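Local coordinates for protein alpha-1,2-mannosyltransferase (Ktr4), putative (Neosartorya fumigata, PDB 7BOP) that belongs to a fungal family of glycosyltransferases with the GT-A fold and is modelled here with guanosine-5'-diphosphate and a manganese ion, at residues Glu78-Glu81 against Asp82-Thr86; Glu129-Lys133 against Glu134-Pro138; Leu258-Asp261 against Ser262-Pro265; Ile322-Gly325 against Leu326-Ala330; Asn348-Ser352 against Pro353-Lys357. All coordinates share one frame; numbering follows the deposited sequence.

Interaction 1: Glu78-Glu81 against Asp82-Thr86; sequences EELE and DLIST. With GDP (guanosine-5'-diphosphate), chain H.
The flat carboxylate of E79 reaches away from the start of helix 80-98 to GDP, while the backbone of E79 meets that of L83. OE1 of E79 takes the hydroxyl hydrogen of GDP O2' at 2.5 Å, a short bond. The other oxygen of this carboxylate, OE2, is in a salt bridge with R76. Both oxygens are hydrogen-bonded, which probably limits the swing of the group. The chain beyond CG is extended, and with CG anti to the carbonyl carbon (chi1 -61°) the carboxylate is carried off the helix toward the ribose. The peptide groups form the first helical turn. E79, at the N-cap position, offers its carbonyl O to L83 N at 2.8 Å. L80 O accepts from I84 N at 2.9 Å. E81 O accepts from S85 N at 3.2 Å, and more weakly from S85 OG. A water accepts from D82 N at 2.9 Å. Among the apolar side chains L80 and I84 lie side by side, with L80 CD1 on I84 CG1 at 3.9 Å. L80, L83 and I84 all touch helix 112-119, where E81 also makes a salt bridge to R117. The helix belongs to the beta-alpha-beta unit 69-74, 80-98, 102-106. The chemistry implies a division of labour: the backbone bonds and the L80, L83 and I84 side chains probably hold the helix start against helix 112-119, and the E79 carboxylate, probably steadied by R76, grips the ribose 2'-hydroxyl.

Interaction 2: Glu129-Lys133 against Glu134-Pro138; sequences EQVPK and EHWDP. With GDP (guanosine-5'-diphosphate), chain H.
P132 sits beside the imidazole of H135, and V131 beside the CB atoms of H135 and W136. The proline ring comes to the imidazole obliquely, with P132 CG 3.5 Å from H135 ND1. V131 CG1 lies 3.8 Å from H135 CB and 4.0 Å from W136 CB. P132 CB meets the carboxylate of E134, whose OE1 is 3.5 Å away. E134 bends back to the proline because chi1 is 68° and the chain turns again at chi2. Backbone bonds hold this small turn together. P132 O accepts from H135 N at 2.8 Å, with the donor well above the carbonyl plane. K133 O accepts twice: from D137 N at 2.8 Å, nearly in line with the carbonyl, and from W136 N at 3.1 Å, 65° out of the carbonyl plane. One oxygen therefore anchors two successive N-H groups. The side chains of K133 and D137 run alongside each other, yet their charged ends do not meet. The turn probably helps to orient W136. Its CG is anti to the backbone N (chi1 -169°), and the indole leaves the turn for the nucleotide. The base carbonyl, GDP O6, lies at the edge of the indole, near its plane, 3.5 Å from W136 CZ2. D107 of the pocket also touches W136. E129 and Q130 end strand 126-130, which pairs in parallel with strand 102-106. V131 and the short, weakly bonded helix 133-136 pack on helix 165-177: W173 meets V131 and W136, and M177 meets H135.

Interaction 3: Leu258-Asp261 against Ser262-Pro265; sequences LTDD and SLRP
S262 is tied to D260 by its hydroxyl. S262 OG donates to D260 OD1 at 2.9 Å, and OD1 uses its syn lone pair, on the side of the other carboxylate oxygen. OD2 is not far off, 3.1 Å from the same S262 OG. The backbone adds a second, weak bond from S262 N to D260 OD1 at 3.3 Å. A side-chain oxygen accepting from the N-H two residues on is the pattern of an Asx turn, although a weak one here. D260 CG stands opposite its own backbone N across the CA–CB bond (chi1 -173°), and S262 OG sits between its backbone N and carbonyl carbon (chi1 67°). These torsions bring carboxylate and hydroxyl together around D261. The carboxylate has outside partners too. S378 OG bonds to OD2, and H382 NE2 makes a weak bond to OD1. The backbone O of D260 accepts from T268 in the next helix. Packing is modest beyond this. L263 CG approaches D260 OD2 at 4.1 Å. The ring of P265 lies against the carbonyl of D261, with P265 CB 3.3 Å from D261 O. R264, at the N-cap position of helix 265-270, turns away from this contact. Its guanidinium forms a salt bridge with E373 and a cation-pi contact with F225. The loop links helix 255-258 to helix 265-270. D260 is a buried acid, and its oxygens are met by hydroxyls, an N-H and an imidazole. This probably lowers the cost of burying its charge and ties the loop to helix 376-382.

Interaction 4: Ile322-Gly325 against Leu326-Ala330; sequences IGLG and LFADA
I322 and L326 are brought side by side by their first torsions. I322 CG2 is anti to the backbone N, and L326 CG is anti to the carbonyl carbon (chi1 -62°). The two chains then point the same way, and I322 CG2 touches L326 CD1 at 3.5 Å, a close fit. F327 has chi1 at -47°, which brings the ring close to the backbone of G323. F327 CD2 comes within 3.1 Å of G323 O, and 3.8 Å from G323 CA. One face of the ring is covered by L326 CB. G323 has no side chain, so the ring can approach its backbone obliquely, through CD2. A looser contact follows at the helix end, where L324 CD2 meets A328 CB at 4.1 Å. The backbone keeps the helical pattern up to that point. L326 N bonds to I322 O at 2.9 Å, and F327 N to G323 O at 2.9 Å. A328 N closes the last turn on L324 O at 3.0 Å, and A328 itself has left helical angles. Outside, L326 packs on M255 and L258, and F327 on L242 and F290. The side chains in contact are apolar and mostly buried. The backbone groups are met partly by one another and partly by S250, M254 and a water, which probably lets helix 316-327 end in a buried place.

Interaction 5: Asn348-Ser352 against Pro353-Lys357; sequences NCPNS and PKCSK
S352 accepts two hydrogen bonds from the residues after P353. C355 N donates to S352 O at 3.1 Å, closing a type I beta turn from S352 to C355. The donor stands 53° above the carbonyl plane. K354 N donates to S352 OG at 3.0 Å, the pairing of an ST turn, in which a serine oxygen takes the N-H two residues on. S352 OG is anti to its backbone N (chi1 162°), which puts it beside the carbonyl carbon. One serine thus fixes two successive N-H groups, through its carbonyl and its hydroxyl. A water adds a third link. It donates to S352 O at 3.1 Å and to C355 O at 2.7 Å, and so joins the two carbonyl oxygens. Packing is light. P350 CG rests on C355 SG at 3.7 Å, and S352 CB is 3.9 Å from the same sulfur. K354 CB lies 3.4 Å from S352 OG, and the lysine then runs out extended. Its charge is engaged by D204 in a salt bridge. Two disulfides hold the loop. C355 SG is joined to C201, which also touches P350, and C349 SG is joined to C358. The backbone of N351 bonds to L38 and T42, and that of K354 to N202. The chemistry implies a surface loop with little core of its own. Its shape probably comes largely from the serine turn and two disulfides, one local and one that pins it to the loop around C201.

Interactions 1 and 2 share the nucleotide pocket. E79 of interaction 1 meets the ribose of GDP, and W136 of interaction 2 meets its base, with the nearest atoms of the two contacts about 10 Å apart. The manganese ion, bound by E194 and H343, is about 7 Å from the side chain of E79 and about 13 Å from that of W136. Interactions 3 and 4 touch each other: L258 CD1 packs on L326 CD2 at 3.9 Å. This pair lies across the chain's centre from interaction 1, the centres of 1 and 3 being 37 Å apart. Interaction 5 stands alone, about 11 Å from interaction 1 at the nearest atoms.

Interaction 1: Glu78-Glu81 against Asp82-Thr86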
# COMPACT_ATOMS: atom_id res chain seq x y z
N GLU A 78 -5.70 -20.57 2.92
CA GLU A 78 -4.50 -21.32 2.53
C GLU A 78 -3.18 -20.58 2.82
O GLU A 78 -2.11 -21.19 2.81
CB GLU A 78 -4.58 -21.68 1.04
CG GLU A 78 -5.70 -22.67 0.69
CD GLU A 78 -7.12 -22.10 0.72
OE1 GLU A 78 -7.32 -20.85 0.74
OE2 GLU A 78 -8.08 -22.92 0.73
N GLU A 79 -3.27 -19.27 3.09
CA GLU A 79 -2.10 -18.45 3.44
C GLU A 79 -1.88 -18.31 4.95
O GLU A 79 -1.05 -17.51 5.39
CB GLU A 79 -2.23 -17.06 2.79
CG GLU A 79 -2.29 -17.12 1.27
CD GLU A 79 -2.64 -15.79 0.62
OE1 GLU A 79 -3.62 -15.12 1.04
OE2 GLU A 79 -1.95 -15.42 -0.34
N LEU A 80 -2.58 -19.12 5.74
CA LEU A 80 -2.55 -19.02 7.19
C LEU A 80 -1.15 -19.04 7.78
O LEU A 80 -0.81 -18.17 8.58
CB LEU A 80 -3.41 -20.14 7.82
CG LEU A 80 -3.48 -20.21 9.34
CD1 LEU A 80 -3.91 -18.89 9.95
CD2 LEU A 80 -4.43 -21.33 9.75
N GLU A 81 -0.33 -20.02 7.40
CA GLU A 81 1.02 -20.12 7.98
C GLU A 81 1.86 -18.86 7.70
O GLU A 81 2.55 -18.36 8.59
CB GLU A 81 1.76 -21.37 7.50
CG GLU A 81 1.17 -22.69 7.99
CD GLU A 81 1.17 -22.86 9.50
OE1 GLU A 81 0.38 -23.69 10.00
OE2 GLU A 81 1.96 -22.17 10.21
N ASP A 82 1.78 -18.35 6.48
CA ASP A 82 2.50 -17.11 6.12
C ASP A 82 1.91 -15.89 6.85
O ASP A 82 2.67 -15.00 7.24
CB ASP A 82 2.48 -16.89 4.61
CG ASP A 82 3.38 -17.87 3.86
OD1 ASP A 82 4.32 -18.43 4.45
OD2 ASP A 82 3.15 -18.07 2.66
N LEU A 83 0.59 -15.86 7.03
CA LEU A 83 -0.04 -14.81 7.83
C LEU A 83 0.47 -14.83 9.27
O LEU A 83 0.85 -13.79 9.82
CB LEU A 83 -1.57 -14.93 7.80
CG LEU A 83 -2.35 -13.89 8.63
CD1 LEU A 83 -2.14 -12.48 8.10
CD2 LEU A 83 -3.83 -14.22 8.65
N ILE A 84 0.53 -16.01 9.87
CA ILE A 84 1.03 -16.16 11.25
C ILE A 84 2.47 -15.63 11.40
O ILE A 84 2.76 -14.93 12.37
CB ILE A 84 0.94 -17.64 11.75
CG1 ILE A 84 -0.52 -18.14 11.83
CG2 ILE A 84 1.65 -17.82 13.09
CD1 ILE A 84 -1.45 -17.35 12.72
N SER A 85 3.37 -15.94 10.46
CA SER A 85 4.73 -15.38 10.48
C SER A 85 4.71 -13.85 10.52
O SER A 85 5.42 -13.22 11.29
CB SER A 85 5.52 -15.83 9.25
OG SER A 85 5.72 -17.22 9.28
N THR A 86 3.87 -13.27 9.68
CA THR A 86 3.72 -11.83 9.63
C THR A 86 3.18 -11.23 10.93
O THR A 86 3.70 -10.24 11.42
CB THR A 86 2.82 -11.43 8.45
OG1 THR A 86 3.46 -11.85 7.23
CG2 THR A 86 2.56 -9.93 8.44
PB GDP H . 1.14 -9.79 -4.72
O1B GDP H . 1.98 -10.91 -5.26
O2B GDP H . 1.55 -9.32 -3.31
O3B GDP H . 0.88 -8.65 -5.68
O3A GDP H . -0.30 -10.52 -4.58
PA GDP H . -0.80 -11.42 -3.33
O1A GDP H . -1.12 -12.82 -3.80
O2A GDP H . 0.16 -11.17 -2.14
O5' GDP H . -2.21 -10.68 -3.11
C5' GDP H . -2.29 -9.39 -2.50
C4' GDP H . -3.10 -9.46 -1.22
O4' GDP H . -4.44 -9.86 -1.53
C3' GDP H . -2.61 -10.50 -0.22
O3' GDP H . -2.93 -10.02 1.10
C2' GDP H . -3.39 -11.76 -0.57
O2' GDP H . -3.56 -12.62 0.57
C1' GDP H . -4.71 -11.18 -1.05
N9 GDP H . -5.44 -11.89 -2.13
C8 GDP H . -5.12 -12.00 -3.45
N7 GDP H . -6.09 -12.68 -4.11
C5 GDP H . -7.04 -13.01 -3.22
C6 GDP H . -8.33 -13.74 -3.23
O6 GDP H . -8.75 -14.21 -4.30
N1 GDP H . -9.03 -13.85 -2.08
C2 GDP H . -8.58 -13.32 -0.91
N2 GDP H . -9.30 -13.46 0.23
N3 GDP H . -7.40 -12.66 -0.83
C4 GDP H . -6.62 -12.48 -1.92
O HOH W 1 0.78 -20.02 4.29

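Interaction 2: Glu129-Lys133 against Glu134-Pro138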
# COMPACT_ATOMS: atom_id res chain seq x y z
N GLU A 129 -14.20 -11.20 8.67
CA GLU A 129 -15.23 -10.61 7.81
C GLU A 129 -15.19 -11.23 6.43
O GLU A 129 -14.12 -11.61 5.92
CB GLU A 129 -15.02 -9.11 7.68
CG GLU A 129 -15.06 -8.35 9.00
CD GLU A 129 -16.44 -8.32 9.63
OE1 GLU A 129 -17.45 -8.45 8.93
OE2 GLU A 129 -16.49 -8.14 10.86
N GLN A 130 -16.36 -11.32 5.81
CA GLN A 130 -16.46 -11.77 4.44
C GLN A 130 -16.73 -10.58 3.56
O GLN A 130 -17.49 -9.69 3.93
CB GLN A 130 -17.57 -12.81 4.28
CG GLN A 130 -17.45 -13.60 2.99
CD GLN A 130 -18.46 -14.72 2.88
OE1 GLN A 130 -19.40 -14.79 3.66
NE2 GLN A 130 -18.27 -15.60 1.90
N VAL A 131 -16.10 -10.56 2.39
CA VAL A 131 -16.35 -9.51 1.41
C VAL A 131 -17.70 -9.79 0.75
O VAL A 131 -17.91 -10.88 0.26
CB VAL A 131 -15.25 -9.47 0.32
CG1 VAL A 131 -15.59 -8.43 -0.74
CG2 VAL A 131 -13.89 -9.18 0.96
N PRO A 132 -18.62 -8.80 0.72
CA PRO A 132 -19.91 -9.07 0.05
C PRO A 132 -19.74 -9.32 -1.46
O PRO A 132 -18.85 -8.74 -2.08
CB PRO A 132 -20.74 -7.80 0.29
CG PRO A 132 -19.95 -6.93 1.20
CD PRO A 132 -18.55 -7.45 1.30
N LYS A 133 -20.61 -10.17 -2.02
CA LYS A 133 -20.58 -10.51 -3.45
C LYS A 133 -20.54 -9.26 -4.34
O LYS A 133 -19.78 -9.21 -5.30
CB LYS A 133 -21.81 -11.36 -3.86
CG LYS A 133 -21.71 -12.84 -3.50
CD LYS A 133 -22.38 -13.18 -2.16
CE LYS A 133 -22.09 -14.61 -1.72
NZ LYS A 133 -20.73 -14.77 -1.12
N GLU A 134 -21.34 -8.26 -3.99
CA GLU A 134 -21.37 -7.00 -4.75
C GLU A 134 -20.06 -6.18 -4.72
O GLU A 134 -19.86 -5.31 -5.56
CB GLU A 134 -22.57 -6.12 -4.32
CG GLU A 134 -22.51 -5.54 -2.90
CD GLU A 134 -23.30 -6.33 -1.86
OE1 GLU A 134 -23.44 -7.58 -1.98
OE2 GLU A 134 -23.78 -5.68 -0.89
N HIS A 135 -19.19 -6.45 -3.74
CA HIS A 135 -17.86 -5.84 -3.66
C HIS A 135 -16.74 -6.69 -4.25
O HIS A 135 -15.59 -6.24 -4.28
CB HIS A 135 -17.50 -5.53 -2.20
CG HIS A 135 -18.33 -4.46 -1.58
ND1 HIS A 135 -18.27 -4.17 -0.23
CD2 HIS A 135 -19.24 -3.61 -2.11
CE1 HIS A 135 -19.10 -3.18 0.04
NE2 HIS A 135 -19.71 -2.83 -1.08
N TRP A 136 -17.06 -7.90 -4.70
CA TRP A 136 -16.07 -8.87 -5.19
C TRP A 136 -16.32 -9.31 -6.63
O TRP A 136 -15.38 -9.36 -7.42
CB TRP A 136 -16.05 -10.11 -4.30
CG TRP A 136 -14.89 -11.03 -4.57
CD1 TRP A 136 -14.92 -12.26 -5.15
CD2 TRP A 136 -13.51 -10.77 -4.26
NE1 TRP A 136 -13.65 -12.79 -5.22
CE2 TRP A 136 -12.77 -11.89 -4.68
CE3 TRP A 136 -12.84 -9.69 -3.67
CZ2 TRP A 136 -11.38 -11.97 -4.53
CZ3 TRP A 136 -11.45 -9.77 -3.52
CH2 TRP A 136 -10.74 -10.91 -3.95
N ASP A 137 -17.57 -9.67 -6.95
CA ASP A 137 -17.92 -10.08 -8.31
C ASP A 137 -17.66 -8.95 -9.30
O ASP A 137 -17.86 -7.78 -8.95
CB ASP A 137 -19.41 -10.47 -8.42
CG ASP A 137 -19.75 -11.75 -7.67
OD1 ASP A 137 -18.85 -12.47 -7.20
OD2 ASP A 137 -20.96 -12.03 -7.55
N PRO A 138 -17.21 -9.28 -10.53
CA PRO A 138 -17.06 -8.20 -11.50
C PRO A 138 -18.40 -7.51 -11.74
O PRO A 138 -19.43 -8.18 -11.71
CB PRO A 138 -16.60 -8.92 -12.77
CG PRO A 138 -15.98 -10.19 -12.28
CD PRO A 138 -16.75 -10.57 -11.06
PB GDP H . 1.14 -9.79 -4.72
O1B GDP H . 1.98 -10.91 -5.26
O2B GDP H . 1.55 -9.32 -3.31
O3B GDP H . 0.88 -8.65 -5.68
O3A GDP H . -0.30 -10.52 -4.58
PA GDP H . -0.80 -11.42 -3.33
O1A GDP H . -1.12 -12.82 -3.80
O2A GDP H . 0.16 -11.17 -2.14
O5' GDP H . -2.21 -10.68 -3.11
C5' GDP H . -2.29 -9.39 -2.50
C4' GDP H . -3.10 -9.46 -1.22
O4' GDP H . -4.44 -9.86 -1.53
C3' GDP H . -2.61 -10.50 -0.22
O3' GDP H . -2.93 -10.02 1.10
C2' GDP H . -3.39 -11.76 -0.57
O2' GDP H . -3.56 -12.62 0.57
C1' GDP H . -4.71 -11.18 -1.05
N9 GDP H . -5.44 -11.89 -2.13
C8 GDP H . -5.12 -12.00 -3.45
N7 GDP H . -6.09 -12.68 -4.11
C5 GDP H . -7.04 -13.01 -3.22
C6 GDP H . -8.33 -13.74 -3.23
O6 GDP H . -8.75 -14.21 -4.30
N1 GDP H . -9.03 -13.85 -2.08
C2 GDP H . -8.58 -13.32 -0.91
N2 GDP H . -9.30 -13.46 0.23
N3 GDP H . -7.40 -12.66 -0.83
C4 GDP H . -6.62 -12.48 -1.92

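Interaction 3: Leu258-Asp261 against Ser262-Pro265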
# COMPACT_ATOMS: atom_id res chain seq x y z
N LEU A 258 4.29 11.79 -10.80
CA LEU A 258 3.38 10.97 -11.62
C LEU A 258 3.76 10.97 -13.11
O LEU A 258 3.56 9.97 -13.79
CB LEU A 258 1.94 11.44 -11.45
CG LEU A 258 1.32 11.29 -10.05
CD1 LEU A 258 -0.07 11.89 -10.04
CD2 LEU A 258 1.29 9.84 -9.62
N THR A 259 4.29 12.07 -13.62
CA THR A 259 4.59 12.20 -15.04
C THR A 259 6.09 12.18 -15.34
O THR A 259 6.49 12.45 -16.47
CB THR A 259 3.96 13.48 -15.63
OG1 THR A 259 4.47 14.63 -14.95
CG2 THR A 259 2.45 13.44 -15.51
N ASP A 260 6.92 11.83 -14.36
CA ASP A 260 8.36 11.86 -14.55
C ASP A 260 8.77 10.89 -15.66
O ASP A 260 8.21 9.80 -15.77
CB ASP A 260 9.08 11.46 -13.26
CG ASP A 260 10.59 11.63 -13.37
OD1 ASP A 260 11.05 12.66 -13.88
OD2 ASP A 260 11.33 10.73 -12.93
N ASP A 261 9.72 11.31 -16.49
CA ASP A 261 10.35 10.43 -17.48
C ASP A 261 11.89 10.50 -17.45
O ASP A 261 12.53 10.03 -18.39
CB ASP A 261 9.81 10.75 -18.89
CG ASP A 261 10.18 12.16 -19.38
OD1 ASP A 261 10.95 12.87 -18.71
OD2 ASP A 261 9.69 12.57 -20.44
N SER A 262 12.47 11.04 -16.38
CA SER A 262 13.91 11.30 -16.32
C SER A 262 14.74 10.07 -15.92
O SER A 262 15.93 10.03 -16.21
CB SER A 262 14.19 12.48 -15.38
OG SER A 262 13.88 12.14 -14.03
N LEU A 263 14.13 9.08 -15.26
CA LEU A 263 14.84 7.87 -14.84
C LEU A 263 14.71 6.71 -15.81
O LEU A 263 15.70 6.08 -16.16
CB LEU A 263 14.36 7.40 -13.47
CG LEU A 263 14.55 8.32 -12.27
CD1 LEU A 263 14.27 7.55 -10.99
CD2 LEU A 263 15.96 8.91 -12.25
N ARG A 264 13.47 6.41 -16.20
CA ARG A 264 13.17 5.28 -17.08
C ARG A 264 12.16 5.76 -18.12
O ARG A 264 10.99 5.40 -18.06
CB ARG A 264 12.66 4.09 -16.27
CG ARG A 264 13.66 3.65 -15.21
CD ARG A 264 13.22 2.42 -14.45
NE ARG A 264 13.29 1.21 -15.26
CZ ARG A 264 12.86 0.02 -14.85
NH1 ARG A 264 12.31 -0.13 -13.65
NH2 ARG A 264 12.96 -1.03 -15.66
N PRO A 265 12.62 6.58 -19.08
CA PRO A 265 11.69 7.17 -20.05
C PRO A 265 10.86 6.16 -20.86
O PRO A 265 9.75 6.50 -21.27
CB PRO A 265 12.60 8.02 -20.97
CG PRO A 265 13.99 7.56 -20.70
CD PRO A 265 14.00 7.08 -19.28

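Interaction 4: Ile322-Gly325 against Leu326-Ala330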
# COMPACT_ATOMS: atom_id res chain seq x y z
N ILE A 322 -1.84 7.35 -7.80
CA ILE A 322 -2.36 8.42 -8.66
C ILE A 322 -3.43 9.23 -7.90
O ILE A 322 -3.42 10.46 -7.93
CB ILE A 322 -2.92 7.87 -9.98
CG1 ILE A 322 -1.77 7.38 -10.88
CG2 ILE A 322 -3.71 8.93 -10.72
CD1 ILE A 322 -2.20 6.45 -11.99
N GLY A 323 -4.34 8.54 -7.23
CA GLY A 323 -5.38 9.22 -6.45
C GLY A 323 -4.82 10.16 -5.40
O GLY A 323 -5.26 11.31 -5.28
N LEU A 324 -3.83 9.67 -4.64
CA LEU A 324 -3.11 10.49 -3.66
C LEU A 324 -2.39 11.65 -4.33
O LEU A 324 -2.47 12.79 -3.86
CB LEU A 324 -2.09 9.65 -2.87
CG LEU A 324 -2.69 8.61 -1.92
CD1 LEU A 324 -1.67 7.53 -1.58
CD2 LEU A 324 -3.21 9.28 -0.65
N GLY A 325 -1.68 11.35 -5.41
CA GLY A 325 -0.90 12.35 -6.12
C GLY A 325 -1.70 13.46 -6.78
O GLY A 325 -1.15 14.53 -7.03
N LEU A 326 -2.97 13.21 -7.09
CA LEU A 326 -3.84 14.22 -7.69
C LEU A 326 -4.79 14.91 -6.71
O LEU A 326 -5.09 16.09 -6.88
CB LEU A 326 -4.68 13.59 -8.81
CG LEU A 326 -3.88 13.02 -9.98
CD1 LEU A 326 -4.83 12.28 -10.89
CD2 LEU A 326 -3.14 14.12 -10.72
N PHE A 327 -5.24 14.18 -5.69
CA PHE A 327 -6.33 14.64 -4.82
C PHE A 327 -5.95 14.87 -3.35
O PHE A 327 -6.69 15.56 -2.64
CB PHE A 327 -7.52 13.67 -4.93
CG PHE A 327 -7.87 13.32 -6.36
CD1 PHE A 327 -8.08 14.33 -7.30
CD2 PHE A 327 -7.94 11.99 -6.77
CE1 PHE A 327 -8.37 14.01 -8.62
CE2 PHE A 327 -8.23 11.67 -8.09
CZ PHE A 327 -8.45 12.68 -9.02
N ALA A 328 -4.82 14.33 -2.90
CA ALA A 328 -4.35 14.58 -1.54
C ALA A 328 -3.40 15.76 -1.49
O ALA A 328 -2.94 16.26 -2.52
CB ALA A 328 -3.69 13.33 -0.97
N ASP A 329 -3.13 16.20 -0.27
CA ASP A 329 -2.08 17.15 0.03
C ASP A 329 -0.80 16.34 0.21
O ASP A 329 -0.69 15.55 1.15
CB ASP A 329 -2.47 17.89 1.32
CG ASP A 329 -1.47 18.93 1.77
OD1 ASP A 329 -0.35 19.06 1.21
OD2 ASP A 329 -1.82 19.63 2.74
N ALA A 330 0.19 16.55 -0.66
CA ALA A 330 1.44 15.79 -0.61
C ALA A 330 2.19 15.92 0.72
O ALA A 330 2.91 15.00 1.11
CB ALA A 330 2.36 16.18 -1.77
O HOH W 2 -0.53 14.90 -3.60

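Interaction 5: Asn348-Ser352 against Pro353-Lys357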
# COMPACT_ATOMS: atom_id res chain seq x y z
N ASN A 348 12.67 -2.01 2.92
CA ASN A 348 12.95 -0.75 3.55
C ASN A 348 13.64 -1.10 4.87
O ASN A 348 12.99 -1.53 5.82
CB ASN A 348 11.68 0.05 3.81
CG ASN A 348 11.96 1.33 4.54
OD1 ASN A 348 12.44 2.30 3.95
ND2 ASN A 348 11.72 1.34 5.83
N CYS A 349 14.97 -0.98 4.90
CA CYS A 349 15.75 -1.31 6.11
C CYS A 349 16.52 -0.09 6.58
O CYS A 349 17.56 0.26 6.00
CB CYS A 349 16.68 -2.49 5.84
SG CYS A 349 17.64 -3.03 7.27
N PRO A 350 16.02 0.58 7.64
CA PRO A 350 16.73 1.75 8.13
C PRO A 350 17.91 1.39 9.03
O PRO A 350 17.96 0.30 9.60
CB PRO A 350 15.66 2.47 8.94
CG PRO A 350 14.82 1.36 9.48
CD PRO A 350 14.81 0.30 8.43
N ASN A 351 18.85 2.32 9.12
CA ASN A 351 19.98 2.23 10.04
C ASN A 351 19.53 2.72 11.42
O ASN A 351 19.52 3.92 11.71
CB ASN A 351 21.16 3.05 9.52
CG ASN A 351 22.28 3.17 10.54
OD1 ASN A 351 22.46 2.30 11.40
ND2 ASN A 351 23.04 4.26 10.46
N SER A 352 19.14 1.76 12.26
CA SER A 352 18.71 2.04 13.61
C SER A 352 19.01 0.85 14.50
O SER A 352 18.82 -0.29 14.08
CB SER A 352 17.20 2.31 13.62
OG SER A 352 16.65 2.19 14.92
N PRO A 353 19.44 1.11 15.76
CA PRO A 353 19.61 0.01 16.70
C PRO A 353 18.30 -0.68 17.12
O PRO A 353 18.34 -1.73 17.76
CB PRO A 353 20.28 0.67 17.90
CG PRO A 353 19.86 2.10 17.84
CD PRO A 353 19.65 2.42 16.40
N LYS A 354 17.15 -0.13 16.74
CA LYS A 354 15.87 -0.83 16.95
C LYS A 354 15.60 -1.98 15.97
O LYS A 354 14.65 -2.74 16.16
CB LYS A 354 14.72 0.17 16.91
CG LYS A 354 14.83 1.18 18.04
CD LYS A 354 13.71 2.20 18.02
CE LYS A 354 13.89 3.19 19.15
NZ LYS A 354 12.58 3.75 19.57
N CYS A 355 16.43 -2.11 14.93
CA CYS A 355 16.24 -3.09 13.88
C CYS A 355 17.18 -4.26 14.04
O CYS A 355 18.24 -4.12 14.61
CB CYS A 355 16.49 -2.44 12.52
SG CYS A 355 15.56 -0.92 12.30
N SER A 356 16.78 -5.40 13.51
CA SER A 356 17.70 -6.51 13.33
C SER A 356 17.28 -7.35 12.12
O SER A 356 16.14 -7.25 11.67
CB SER A 356 17.76 -7.37 14.60
OG SER A 356 16.49 -7.91 14.86
N LYS A 357 18.21 -8.15 11.61
CA LYS A 357 17.99 -9.12 10.53
C LYS A 357 17.70 -8.53 9.14
O LYS A 357 17.18 -9.23 8.28
CB LYS A 357 16.90 -10.14 10.91
CG LYS A 357 17.20 -10.91 12.18
CD LYS A 357 16.19 -12.02 12.43
CE LYS A 357 16.73 -13.08 13.38
NZ LYS A 357 15.76 -14.20 13.57
O HOH W 3 20.57 -2.85 14.23